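Local structure of putative HMP/thiamine permease protein YkoE (Bacillus subtilis, 5EDL) at residues A[38-52]-A[149-163]. The protein is the thiamine-binding S component of an ECF-type ABC transporter that probably carries thiamine or hydroxymethylpyrimidine across the membrane. Sequence-based numbering, arbitrary orientation.
With VIB (3-(4-amino-2-methyl-pyrimidin-5-ylmethyl)-5-(2-hydroxy-ethyl)-4-methyl-thiazol-3-ium), chain B.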
loop_
_atom_site.group_PDB
_atom_site.type_symbol
_atom_site.label_atom_id
_atom_site.label_comp_id
_atom_site.label_asym_id
_atom_site.label_seq_id
_atom_site.Cartn_x
_atom_site.Cartn_y
_atom_site.Cartn_z
ATOM N N ILE A 38 -2.112 -15.178 13.491
ATOM C CA ILE A 38 -3.380 -14.471 13.349
ATOM C C ILE A 38 -3.317 -13.099 14.028
ATOM O O ILE A 38 -3.997 -12.167 13.613
ATOM C CB ILE A 38 -4.559 -15.287 13.926
ATOM C CG1 ILE A 38 -5.898 -14.627 13.573
ATOM C CG2 ILE A 38 -4.423 -15.480 15.447
ATOM C CD1 ILE A 38 -7.096 -15.493 13.907
ATOM N N ALA A 39 -2.485 -12.975 15.059
ATOM C CA ALA A 39 -2.408 -11.730 15.822
ATOM C C ALA A 39 -1.912 -10.520 15.008
ATOM O O ALA A 39 -2.270 -9.389 15.331
ATOM C CB ALA A 39 -1.523 -11.918 17.049
ATOM N N TYR A 40 -1.101 -10.725 13.970
ATOM C CA TYR A 40 -0.702 -9.565 13.159
ATOM C C TYR A 40 -1.572 -9.362 11.920
ATOM O O TYR A 40 -1.382 -8.400 11.177
ATOM C CB TYR A 40 0.773 -9.645 12.742
ATOM C CG TYR A 40 1.180 -10.885 11.970
ATOM C CD1 TYR A 40 0.581 -11.212 10.753
ATOM C CD2 TYR A 40 2.203 -11.691 12.433
ATOM C CE1 TYR A 40 0.969 -12.340 10.042
ATOM C CE2 TYR A 40 2.597 -12.816 11.739
ATOM C CZ TYR A 40 1.984 -13.138 10.546
ATOM O OH TYR A 40 2.392 -14.263 9.878
ATOM N N GLU A 41 -2.533 -10.245 11.692
ATOM C CA GLU A 41 -3.350 -10.111 10.488
ATOM C C GLU A 41 -4.159 -8.792 10.445
ATOM O O GLU A 41 -4.261 -8.172 9.392
ATOM C CB GLU A 41 -4.272 -11.324 10.337
ATOM C CG GLU A 41 -3.516 -12.631 10.041
ATOM C CD GLU A 41 -2.848 -12.655 8.658
ATOM O OE1 GLU A 41 -2.974 -11.670 7.895
ATOM O OE2 GLU A 41 -2.210 -13.674 8.323
ATOM N N PRO A 42 -4.716 -8.351 11.583
ATOM C CA PRO A 42 -5.477 -7.092 11.573
ATOM C C PRO A 42 -4.682 -5.866 11.110
ATOM O O PRO A 42 -5.282 -4.938 10.556
ATOM C CB PRO A 42 -5.897 -6.936 13.042
ATOM C CG PRO A 42 -6.049 -8.342 13.510
ATOM C CD PRO A 42 -4.860 -9.052 12.870
ATOM N N ILE A 43 -3.368 -5.850 11.332
ATOM C CA ILE A 43 -2.566 -4.689 10.951
ATOM C C ILE A 43 -1.874 -4.893 9.605
ATOM O O ILE A 43 -1.142 -4.013 9.154
ATOM C CB ILE A 43 -1.476 -4.346 12.003
ATOM C CG1 ILE A 43 -0.397 -5.442 12.053
ATOM C CG2 ILE A 43 -2.107 -4.056 13.374
ATOM C CD1 ILE A 43 0.755 -5.166 12.997
ATOM N N TYR A 44 -2.113 -6.034 8.961
ATOM C CA TYR A 44 -1.305 -6.424 7.800
ATOM C C TYR A 44 -1.343 -5.389 6.667
ATOM O O TYR A 44 -0.326 -5.121 6.034
ATOM C CB TYR A 44 -1.735 -7.792 7.252
ATOM C CG TYR A 44 -0.552 -8.586 6.728
ATOM C CD1 TYR A 44 0.075 -8.229 5.541
ATOM C CD2 TYR A 44 -0.028 -9.665 7.453
ATOM C CE1 TYR A 44 1.179 -8.932 5.066
ATOM C CE2 TYR A 44 1.076 -10.380 6.987
ATOM C CZ TYR A 44 1.676 -10.005 5.800
ATOM O OH TYR A 44 2.771 -10.693 5.339
ATOM N N GLY A 45 -2.513 -4.805 6.426
ATOM C CA GLY A 45 -2.680 -3.882 5.317
ATOM C C GLY A 45 -1.783 -2.653 5.370
ATOM O O GLY A 45 -1.571 -1.996 4.346
ATOM N N ILE A 46 -1.263 -2.323 6.552
ATOM C CA ILE A 46 -0.345 -1.194 6.663
ATOM C C ILE A 46 0.879 -1.419 5.778
ATOM O O ILE A 46 1.424 -0.459 5.229
ATOM C CB ILE A 46 0.135 -0.947 8.116
ATOM C CG1 ILE A 46 0.618 0.494 8.284
ATOM C CG2 ILE A 46 1.258 -1.894 8.485
ATOM C CD1 ILE A 46 -0.490 1.547 8.112
ATOM N N TRP A 47 1.307 -2.673 5.630
ATOM C CA TRP A 47 2.497 -2.956 4.816
ATOM C C TRP A 47 2.253 -2.806 3.315
ATOM O O TRP A 47 3.196 -2.959 2.526
ATOM C CB TRP A 47 3.050 -4.366 5.115
ATOM C CG TRP A 47 3.670 -4.457 6.487
ATOM C CD1 TRP A 47 4.722 -3.728 6.971
ATOM C CD2 TRP A 47 3.279 -5.343 7.541
ATOM N NE1 TRP A 47 5.001 -4.099 8.271
ATOM C CE2 TRP A 47 4.121 -5.084 8.643
ATOM C CE3 TRP A 47 2.290 -6.331 7.660
ATOM C CZ2 TRP A 47 4.008 -5.782 9.848
ATOM C CZ3 TRP A 47 2.172 -7.011 8.857
ATOM C CH2 TRP A 47 3.024 -6.731 9.937
ATOM N N PHE A 48 1.008 -2.527 2.925
ATOM C CA PHE A 48 0.687 -2.267 1.507
ATOM C C PHE A 48 0.406 -0.789 1.194
ATOM O O PHE A 48 0.207 -0.427 0.028
ATOM C CB PHE A 48 -0.555 -3.039 1.039
ATOM C CG PHE A 48 -0.648 -4.454 1.522
ATOM C CD1 PHE A 48 0.479 -5.237 1.702
ATOM C CD2 PHE A 48 -1.895 -5.004 1.781
ATOM C CE1 PHE A 48 0.362 -6.553 2.143
ATOM C CE2 PHE A 48 -2.028 -6.311 2.220
ATOM C CZ PHE A 48 -0.893 -7.094 2.404
ATOM N N ILE A 49 0.343 0.049 2.218
ATOM C CA ILE A 49 -0.212 1.391 2.038
ATOM C C ILE A 49 0.571 2.227 1.012
ATOM O O ILE A 49 -0.016 3.010 0.285
ATOM C CB ILE A 49 -0.288 2.163 3.388
ATOM C CG1 ILE A 49 -1.164 3.413 3.220
ATOM C CG2 ILE A 49 1.105 2.520 3.893
ATOM C CD1 ILE A 49 -1.570 4.054 4.527
ATOM N N VAL A 50 1.885 2.014 0.927
ATOM C CA VAL A 50 2.723 2.743 -0.019
ATOM C C VAL A 50 2.229 2.551 -1.457
ATOM O O VAL A 50 2.205 3.496 -2.232
ATOM C CB VAL A 50 4.207 2.308 0.099
ATOM C CG1 VAL A 50 5.005 2.729 -1.117
ATOM C CG2 VAL A 50 4.814 2.881 1.358
ATOM N N SER A 51 1.806 1.338 -1.793
ATOM C CA SER A 51 1.345 1.056 -3.145
ATOM C C SER A 51 0.132 1.900 -3.495
ATOM O O SER A 51 0.043 2.440 -4.582
ATOM C CB SER A 51 1.009 -0.424 -3.316
ATOM O OG SER A 51 2.188 -1.196 -3.406
ATOM N N VAL A 52 -0.794 2.005 -2.555
ATOM C CA VAL A 52 -2.024 2.729 -2.799
ATOM C C VAL A 52 -1.734 4.233 -2.903
ATOM O O VAL A 52 -2.245 4.896 -3.788
ATOM C CB VAL A 52 -3.068 2.440 -1.696
ATOM C CG1 VAL A 52 -4.221 3.449 -1.753
ATOM C CG2 VAL A 52 -3.594 1.012 -1.841
ATOM N N ILE A 149 -9.362 -11.795 7.433
ATOM C CA ILE A 149 -8.833 -10.664 8.189
ATOM C C ILE A 149 -7.827 -9.867 7.353
ATOM O O ILE A 149 -7.870 -8.639 7.326
ATOM C CB ILE A 149 -8.153 -11.103 9.501
ATOM C CG1 ILE A 149 -9.154 -11.840 10.406
ATOM C CG2 ILE A 149 -7.564 -9.890 10.215
ATOM C CD1 ILE A 149 -8.526 -12.461 11.670
ATOM N N ARG A 150 -6.924 -10.557 6.664
ATOM C CA ARG A 150 -5.934 -9.840 5.867
ATOM C C ARG A 150 -6.592 -9.097 4.695
ATOM O O ARG A 150 -6.144 -8.010 4.324
ATOM C CB ARG A 150 -4.841 -10.767 5.333
ATOM C CG ARG A 150 -3.611 -9.982 4.816
ATOM C CD ARG A 150 -2.501 -10.892 4.265
ATOM N NE ARG A 150 -1.952 -11.787 5.292
ATOM C CZ ARG A 150 -0.896 -12.574 5.114
ATOM N NH1 ARG A 150 -0.258 -12.586 3.949
ATOM N NH2 ARG A 150 -0.476 -13.353 6.107
ATOM N N LEU A 151 -7.636 -9.680 4.115
ATOM C CA LEU A 151 -8.354 -9.008 3.034
ATOM C C LEU A 151 -9.008 -7.715 3.541
ATOM O O LEU A 151 -8.923 -6.666 2.900
ATOM C CB LEU A 151 -9.397 -9.940 2.420
ATOM C CG LEU A 151 -8.864 -11.031 1.478
ATOM C CD1 LEU A 151 -9.906 -12.107 1.240
ATOM C CD2 LEU A 151 -8.419 -10.421 0.157
ATOM N N ILE A 152 -9.641 -7.785 4.706
ATOM C CA ILE A 152 -10.283 -6.605 5.271
ATOM C C ILE A 152 -9.255 -5.529 5.618
ATOM O O ILE A 152 -9.467 -4.336 5.360
ATOM C CB ILE A 152 -11.104 -6.967 6.517
ATOM C CG1 ILE A 152 -12.258 -7.898 6.119
ATOM C CG2 ILE A 152 -11.628 -5.707 7.194
ATOM C CD1 ILE A 152 -13.012 -8.448 7.269
ATOM N N SER A 153 -8.141 -5.965 6.194
ATOM C CA SER A 153 -7.070 -5.064 6.598
ATOM C C SER A 153 -6.432 -4.390 5.375
ATOM O O SER A 153 -6.098 -3.209 5.416
ATOM C CB SER A 153 -5.997 -5.818 7.413
ATOM O OG SER A 153 -4.919 -4.960 7.767
ATOM N N GLY A 154 -6.262 -5.152 4.296
ATOM C CA GLY A 154 -5.792 -4.594 3.042
ATOM C C GLY A 154 -6.768 -3.546 2.505
ATOM O O GLY A 154 -6.363 -2.479 2.056
ATOM N N ALA A 155 -8.060 -3.844 2.559
ATOM C CA ALA A 155 -9.071 -2.901 2.070
ATOM C C ALA A 155 -9.043 -1.613 2.911
ATOM O O ALA A 155 -9.096 -0.508 2.362
ATOM C CB ALA A 155 -10.459 -3.537 2.098
ATOM N N LEU A 156 -8.906 -1.762 4.230
ATOM C CA LEU A 156 -9.049 -0.629 5.138
ATOM C C LEU A 156 -7.746 0.132 5.439
ATOM O O LEU A 156 -7.729 1.359 5.379
ATOM C CB LEU A 156 -9.681 -1.087 6.451
ATOM C CG LEU A 156 -11.101 -1.640 6.333
ATOM C CD1 LEU A 156 -11.636 -2.079 7.698
ATOM C CD2 LEU A 156 -12.036 -0.646 5.674
ATOM N N LEU A 157 -6.673 -0.586 5.771
ATOM C CA LEU A 157 -5.419 0.050 6.179
ATOM C C LEU A 157 -4.522 0.421 5.007
ATOM O O LEU A 157 -3.612 1.222 5.159
ATOM C CB LEU A 157 -4.636 -0.856 7.137
ATOM C CG LEU A 157 -5.320 -1.155 8.474
ATOM C CD1 LEU A 157 -4.361 -1.902 9.408
ATOM C CD2 LEU A 157 -5.839 0.128 9.106
ATOM N N ALA A 158 -4.763 -0.174 3.846
ATOM C CA ALA A 158 -4.046 0.243 2.650
ATOM C C ALA A 158 -4.951 1.103 1.767
ATOM O O ALA A 158 -4.633 2.263 1.504
ATOM C CB ALA A 158 -3.520 -0.952 1.886
ATOM N N GLY A 159 -6.084 0.551 1.339
ATOM C CA GLY A 159 -6.978 1.257 0.433
ATOM C C GLY A 159 -7.580 2.534 1.018
ATOM O O GLY A 159 -7.343 3.631 0.512
ATOM N N LEU A 160 -8.361 2.394 2.081
ATOM C CA LEU A 160 -9.032 3.540 2.685
ATOM C C LEU A 160 -8.056 4.497 3.387
ATOM O O LEU A 160 -8.113 5.707 3.189
ATOM C CB LEU A 160 -10.098 3.073 3.684
ATOM C CG LEU A 160 -10.891 4.187 4.388
ATOM C CD1 LEU A 160 -11.697 4.999 3.376
ATOM C CD2 LEU A 160 -11.823 3.606 5.437
ATOM N N LEU A 161 -7.179 3.948 4.217
ATOM C CA LEU A 161 -6.214 4.766 4.938
ATOM C C LEU A 161 -5.213 5.421 3.978
ATOM O O LEU A 161 -4.773 6.540 4.206
ATOM C CB LEU A 161 -5.469 3.931 5.985
ATOM C CG LEU A 161 -4.482 4.739 6.832
ATOM C CD1 LEU A 161 -5.227 5.845 7.599
ATOM C CD2 LEU A 161 -3.667 3.848 7.778
ATOM N N GLY A 162 -4.871 4.712 2.910
ATOM C CA GLY A 162 -3.983 5.237 1.890
ATOM C C GLY A 162 -4.602 6.426 1.171
ATOM O O GLY A 162 -3.927 7.411 0.900
ATOM N N LYS A 163 -5.896 6.333 0.875
ATOM C CA LYS A 163 -6.596 7.451 0.257
ATOM C C LYS A 163 -6.651 8.648 1.211
ATOM O O LYS A 163 -6.407 9.780 0.798
ATOM C CB LYS A 163 -8.013 7.053 -0.167
ATOM C CG LYS A 163 -8.838 8.213 -0.739
ATOM C CD LYS A 163 -10.204 7.745 -1.266
ATOM C CE LYS A 163 -10.921 8.853 -2.064
ATOM N NZ LYS A 163 -11.254 10.022 -1.224
HETATM C CM2 VIB B . 7.261 -4.493 3.135
HETATM N N4A VIB B . 4.300 -8.031 4.766
HETATM C CM4 VIB B . 4.085 -10.056 9.148
HETATM O O1 VIB B . 3.088 -12.982 6.828
HETATM C C7 VIB B . 4.291 -13.692 7.043
HETATM C C6 VIB B . 5.036 -13.023 8.173
HETATM C C2 VIB B . 6.811 -9.978 6.369
HETATM S S1 VIB B . 6.641 -11.526 6.533
HETATM C C5 VIB B . 5.569 -11.706 7.639
HETATM C C4 VIB B . 5.122 -10.405 8.075
HETATM N N3 VIB B . 5.917 -9.314 7.274
HETATM C C7A VIB B . 5.711 -7.890 7.521
HETATM C C4A VIB B . 5.389 -7.108 5.002
HETATM N N3A VIB B . 5.803 -6.283 4.038
HETATM C C2A VIB B . 6.828 -5.422 4.282
HETATM N N1A VIB B . 7.422 -5.389 5.517
HETATM C C6A VIB B . 7.012 -6.220 6.510
HETATM C C5A VIB B . 5.979 -7.081 6.239
#
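Arg150 meets Glu41 side-on: NE gives its hydrogen to Glu41 OE1 at 2.8 Å, NH2 to OE2, each bond running close to the guanidinium plane. Carboxylate and guanidinium are nearly coplanar, and OE1 receives NE through its syn lone pair; OE2 has a second partner in Tyr135. The arginine reaches this place because its chain runs extended through chi2 and then bends at chi3 (-62°), laying the guanidinium flat on one face of the Tyr44 ring, with the planes 12° apart and CZ 3.8 Å from the ring centroid. Trp47 CE3 lies over the opposite face, toward its rim, and Tyr44 OH meets thiamine, donating to the ligand hydroxyl O1 at 2.7 Å and accepting a weak bond from N4A. Arginine suits this place because one side chain offers a flat cation to the ring and N-H groups to several partners: NH2 also pairs with Asp129, itself a ligand partner, and NH1 bonds Ser125. A leucine in its place would probably leave the carboxylates of Glu41 and Asp129 without their shared cation and Tyr44 without the flat group on its face. The contact forms part of the wall of the thiamine pocket in this helical membrane S component, where the irregular turns before helix 49-58 lie along helix 140-170. Further along, small residues let the backbones nearly touch, Gly45 CA lying 3.9 Å from Gly154 CA; a side chain on Gly45 would run into Ser153 O. Ser153 OG donates to Pro42 O from well above the carbonyl plane and accepts from Gly45 N, tying down two backbone groups with one hydroxyl. Beyond it, the small Ala158 methyl fits against Phe48 CB at 3.7 Å. Ile49 CD1 rests on Leu161 CG, and Gly162, lacking a side chain that would clash with Val52 CG1, admits Ile49 CG1 to 3.6 Å from its CA.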